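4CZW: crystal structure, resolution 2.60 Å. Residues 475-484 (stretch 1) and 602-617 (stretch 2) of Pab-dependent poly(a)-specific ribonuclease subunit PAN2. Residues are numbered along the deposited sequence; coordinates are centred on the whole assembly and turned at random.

Stretch 1 475-484: ARASVVRGQG
Stretch 2 (602-617) HDSIEDAQTALKLYRK

Strand 476-481 packs on helix 604-617 with axes 7.7 Å apart at closest approach and N-to-C directions 38° apart. Together the two stretches bury 511 Å², both sides summed. Ser478 CA lies 5.5 Å from Ile605 CA, Val480 CA lies 6.8 Å from Ala608 CA, and Gly482 CA lies 6.8 Å from Leu612 CA. Extended backbone angles (Ser478 -113/123, Val480 -125/139) alternate the side chains, so Arg476, Ser478 and Val480 point toward the helix while Ala477 and Val479 point away.

Arg476 is fully extended (chi1 to chi3 all t, chi4 -175°), which carries its guanidinium to the helix start. There NH1 and NH2 donate to Asp603 OD1 at 2.7 and 3.0 Å, a salt bridge at the guanidinium edge. Asp603 (chi1 t, chi2 89°) meanwhile caps the helix: its OD2 accepts from Glu606 N at 3.1 Å and, weakly, from Ile605 N at 3.0 Å. Ser478 (m) and Ser604 (p) bring their OG atoms to 2.3 Å, a very short hydrogen bond.

Next, Val480 (t) sets CG2 4.1 Å from both Ile605 CG2 and Ala608 CB; Ala608's small methyl faces the strand. Leu612 (t, p) places CD2 3.8 Å from Gly482 CA. Finally, Arg616 (m, m, t, chi4 -171°) donates from NH2 to Gly482 O at 2.6 Å, tying the loop to the helix.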

# COMPACT_ATOMS: atom_id res chain seq x y z
N ALA A 475 19.54 -9.24 0.45
CA ALA A 475 20.72 -9.01 1.27
C ALA A 475 21.72 -8.13 0.53
O ALA A 475 22.57 -7.49 1.15
CB ALA A 475 21.36 -10.33 1.66
N ARG A 476 21.60 -8.11 -0.79
CA ARG A 476 22.48 -7.31 -1.63
C ARG A 476 21.79 -6.97 -2.95
O ARG A 476 21.16 -7.83 -3.57
CB ARG A 476 23.79 -8.04 -1.90
CG ARG A 476 24.77 -7.27 -2.77
CD ARG A 476 25.97 -8.12 -3.15
NE ARG A 476 26.88 -7.41 -4.04
CZ ARG A 476 27.96 -7.96 -4.60
NH1 ARG A 476 28.26 -9.23 -4.36
NH2 ARG A 476 28.73 -7.23 -5.39
N ALA A 477 21.90 -5.72 -3.37
CA ALA A 477 21.31 -5.27 -4.62
C ALA A 477 22.33 -4.53 -5.47
O ALA A 477 22.82 -3.47 -5.08
CB ALA A 477 20.10 -4.39 -4.35
N SER A 478 22.64 -5.08 -6.64
CA SER A 478 23.62 -4.48 -7.53
C SER A 478 22.97 -3.98 -8.82
O SER A 478 22.34 -4.75 -9.55
CB SER A 478 24.72 -5.49 -7.86
OG SER A 478 25.36 -5.95 -6.69
N VAL A 479 23.14 -2.69 -9.10
CA VAL A 479 22.65 -2.12 -10.35
C VAL A 479 23.83 -1.57 -11.15
O VAL A 479 24.69 -0.87 -10.61
CB VAL A 479 21.62 -1.01 -10.11
CG1 VAL A 479 20.88 -0.70 -11.40
CG2 VAL A 479 20.63 -1.43 -9.03
N VAL A 480 23.86 -1.88 -12.44
CA VAL A 480 25.02 -1.62 -13.28
C VAL A 480 24.66 -0.80 -14.52
O VAL A 480 23.61 -1.02 -15.14
CB VAL A 480 25.68 -2.95 -13.70
CG1 VAL A 480 26.59 -2.77 -14.91
CG2 VAL A 480 26.44 -3.56 -12.53
N ARG A 481 25.52 0.15 -14.87
CA ARG A 481 25.37 0.94 -16.09
C ARG A 481 25.27 0.04 -17.32
O ARG A 481 26.13 -0.82 -17.54
CB ARG A 481 26.54 1.91 -16.26
CG ARG A 481 26.62 2.99 -15.19
CD ARG A 481 27.87 3.84 -15.37
NE ARG A 481 27.91 4.96 -14.44
CZ ARG A 481 28.42 4.89 -13.21
NH1 ARG A 481 28.93 3.75 -12.77
NH2 ARG A 481 28.42 5.96 -12.43
N GLY A 482 24.24 0.25 -18.13
CA GLY A 482 24.02 -0.57 -19.31
C GLY A 482 24.48 0.09 -20.59
O GLY A 482 24.34 -0.48 -21.68
N GLN A 483 25.04 1.29 -20.47
CA GLN A 483 25.51 2.04 -21.63
C GLN A 483 26.47 3.15 -21.22
O GLN A 483 26.66 3.41 -20.03
CB GLN A 483 24.31 2.63 -22.39
CG GLN A 483 23.41 3.51 -21.54
CD GLN A 483 21.96 3.43 -21.97
OE1 GLN A 483 21.43 2.34 -22.22
NE2 GLN A 483 21.30 4.58 -22.05
N GLY A 484 27.07 3.80 -22.22
CA GLY A 484 28.02 4.87 -21.96
C GLY A 484 29.46 4.38 -21.87
O GLY A 484 29.73 3.20 -22.06
N HIS A 602 28.67 -16.75 -6.29
CA HIS A 602 27.93 -15.80 -7.10
C HIS A 602 28.07 -14.36 -6.62
O HIS A 602 27.89 -14.06 -5.44
CB HIS A 602 26.45 -16.19 -7.16
CG HIS A 602 26.19 -17.48 -7.87
ND1 HIS A 602 26.43 -18.71 -7.30
CD2 HIS A 602 25.71 -17.73 -9.11
CE1 HIS A 602 26.11 -19.66 -8.16
NE2 HIS A 602 25.67 -19.09 -9.26
N ASP A 603 28.39 -13.46 -7.55
CA ASP A 603 28.47 -12.04 -7.27
C ASP A 603 27.44 -11.30 -8.12
O ASP A 603 27.39 -11.48 -9.34
CB ASP A 603 29.88 -11.51 -7.54
CG ASP A 603 30.02 -10.03 -7.23
OD1 ASP A 603 30.35 -9.69 -6.08
OD2 ASP A 603 29.80 -9.21 -8.15
N SER A 604 26.62 -10.47 -7.48
CA SER A 604 25.50 -9.82 -8.15
C SER A 604 25.93 -8.83 -9.22
O SER A 604 25.21 -8.60 -10.19
CB SER A 604 24.60 -9.13 -7.12
OG SER A 604 25.36 -8.24 -6.31
N ILE A 605 27.11 -8.23 -9.05
CA ILE A 605 27.63 -7.31 -10.05
C ILE A 605 28.07 -8.07 -11.30
O ILE A 605 27.77 -7.66 -12.42
CB ILE A 605 28.82 -6.49 -9.50
CG1 ILE A 605 28.37 -5.63 -8.32
CG2 ILE A 605 29.42 -5.61 -10.60
CD1 ILE A 605 29.47 -4.75 -7.75
N GLU A 606 28.77 -9.18 -11.10
CA GLU A 606 29.23 -10.02 -12.20
C GLU A 606 28.06 -10.59 -12.99
O GLU A 606 28.05 -10.56 -14.22
CB GLU A 606 30.11 -11.15 -11.68
CG GLU A 606 31.43 -10.70 -11.08
CD GLU A 606 32.29 -11.87 -10.62
OE1 GLU A 606 31.83 -13.03 -10.75
OE2 GLU A 606 33.41 -11.63 -10.14
N ASP A 607 27.07 -11.12 -12.28
CA ASP A 607 25.89 -11.71 -12.91
C ASP A 607 25.08 -10.66 -13.67
O ASP A 607 24.43 -10.97 -14.67
CB ASP A 607 25.01 -12.39 -11.86
CG ASP A 607 25.62 -13.66 -11.32
OD1 ASP A 607 26.85 -13.84 -11.45
OD2 ASP A 607 24.87 -14.49 -10.76
N ALA A 608 25.14 -9.42 -13.21
CA ALA A 608 24.47 -8.32 -13.89
C ALA A 608 25.21 -7.98 -15.18
O ALA A 608 24.60 -7.75 -16.22
CB ALA A 608 24.38 -7.10 -12.99
N GLN A 609 26.54 -7.95 -15.09
CA GLN A 609 27.39 -7.71 -16.25
C GLN A 609 27.26 -8.83 -17.27
O GLN A 609 27.30 -8.59 -18.48
CB GLN A 609 28.85 -7.56 -15.82
CG GLN A 609 29.13 -6.30 -15.02
CD GLN A 609 30.51 -6.32 -14.38
OE1 GLN A 609 31.03 -7.39 -14.04
NE2 GLN A 609 31.10 -5.15 -14.20
N THR A 610 27.10 -10.06 -16.78
CA THR A 610 26.94 -11.22 -17.64
C THR A 610 25.67 -11.12 -18.48
O THR A 610 25.70 -11.34 -19.70
CB THR A 610 26.89 -12.53 -16.82
OG1 THR A 610 28.11 -12.69 -16.09
CG2 THR A 610 26.68 -13.73 -17.73
N ALA A 611 24.57 -10.77 -17.83
CA ALA A 611 23.29 -10.61 -18.51
C ALA A 611 23.36 -9.49 -19.55
O ALA A 611 22.77 -9.59 -20.62
CB ALA A 611 22.18 -10.33 -17.51
N LEU A 612 24.08 -8.43 -19.22
CA LEU A 612 24.26 -7.31 -20.13
C LEU A 612 25.05 -7.74 -21.36
O LEU A 612 24.73 -7.36 -22.48
CB LEU A 612 24.97 -6.15 -19.43
CG LEU A 612 25.19 -4.89 -20.27
CD1 LEU A 612 23.87 -4.34 -20.77
CD2 LEU A 612 25.96 -3.84 -19.49
N LYS A 613 26.09 -8.54 -21.14
CA LYS A 613 26.88 -9.09 -22.23
C LYS A 613 26.04 -9.99 -23.13
O LYS A 613 26.16 -9.96 -24.35
CB LYS A 613 28.08 -9.88 -21.69
CG LYS A 613 29.17 -9.03 -21.07
CD LYS A 613 30.31 -9.90 -20.56
CE LYS A 613 31.47 -9.06 -20.06
NZ LYS A 613 32.60 -9.91 -19.57
N LEU A 614 25.18 -10.79 -22.50
CA LEU A 614 24.30 -11.69 -23.23
C LEU A 614 23.31 -10.93 -24.10
O LEU A 614 22.99 -11.36 -25.21
CB LEU A 614 23.54 -12.60 -22.25
CG LEU A 614 24.37 -13.70 -21.58
CD1 LEU A 614 23.54 -14.42 -20.53
CD2 LEU A 614 24.89 -14.69 -22.62
N TYR A 615 22.82 -9.80 -23.60
CA TYR A 615 21.89 -8.98 -24.36
C TYR A 615 22.58 -8.32 -25.55
O TYR A 615 21.98 -8.15 -26.61
CB TYR A 615 21.25 -7.91 -23.48
CG TYR A 615 20.36 -6.95 -24.25
CD1 TYR A 615 19.11 -7.36 -24.70
CD2 TYR A 615 20.78 -5.66 -24.54
CE1 TYR A 615 18.30 -6.49 -25.42
CE2 TYR A 615 19.98 -4.79 -25.26
CZ TYR A 615 18.74 -5.22 -25.69
OH TYR A 615 17.93 -4.36 -26.40
N ARG A 616 23.84 -7.94 -25.37
CA ARG A 616 24.61 -7.33 -26.44
C ARG A 616 24.87 -8.34 -27.56
O ARG A 616 24.85 -7.98 -28.74
CB ARG A 616 25.94 -6.77 -25.92
CG ARG A 616 25.77 -5.59 -24.97
CD ARG A 616 24.85 -4.53 -25.57
NE ARG A 616 24.69 -3.38 -24.68
CZ ARG A 616 23.81 -2.41 -24.88
NH1 ARG A 616 23.00 -2.44 -25.94
NH2 ARG A 616 23.73 -1.40 -24.03
N LYS A 617 25.10 -9.59 -27.18
CA LYS A 617 25.23 -10.67 -28.15
C LYS A 617 23.92 -10.87 -28.90
O LYS A 617 23.92 -11.14 -30.10
CB LYS A 617 25.65 -11.97 -27.46
CG LYS A 617 27.11 -12.03 -27.07
CD LYS A 617 28.00 -11.96 -28.31
CE LYS A 617 29.47 -12.04 -27.93
NZ LYS A 617 30.35 -11.93 -29.13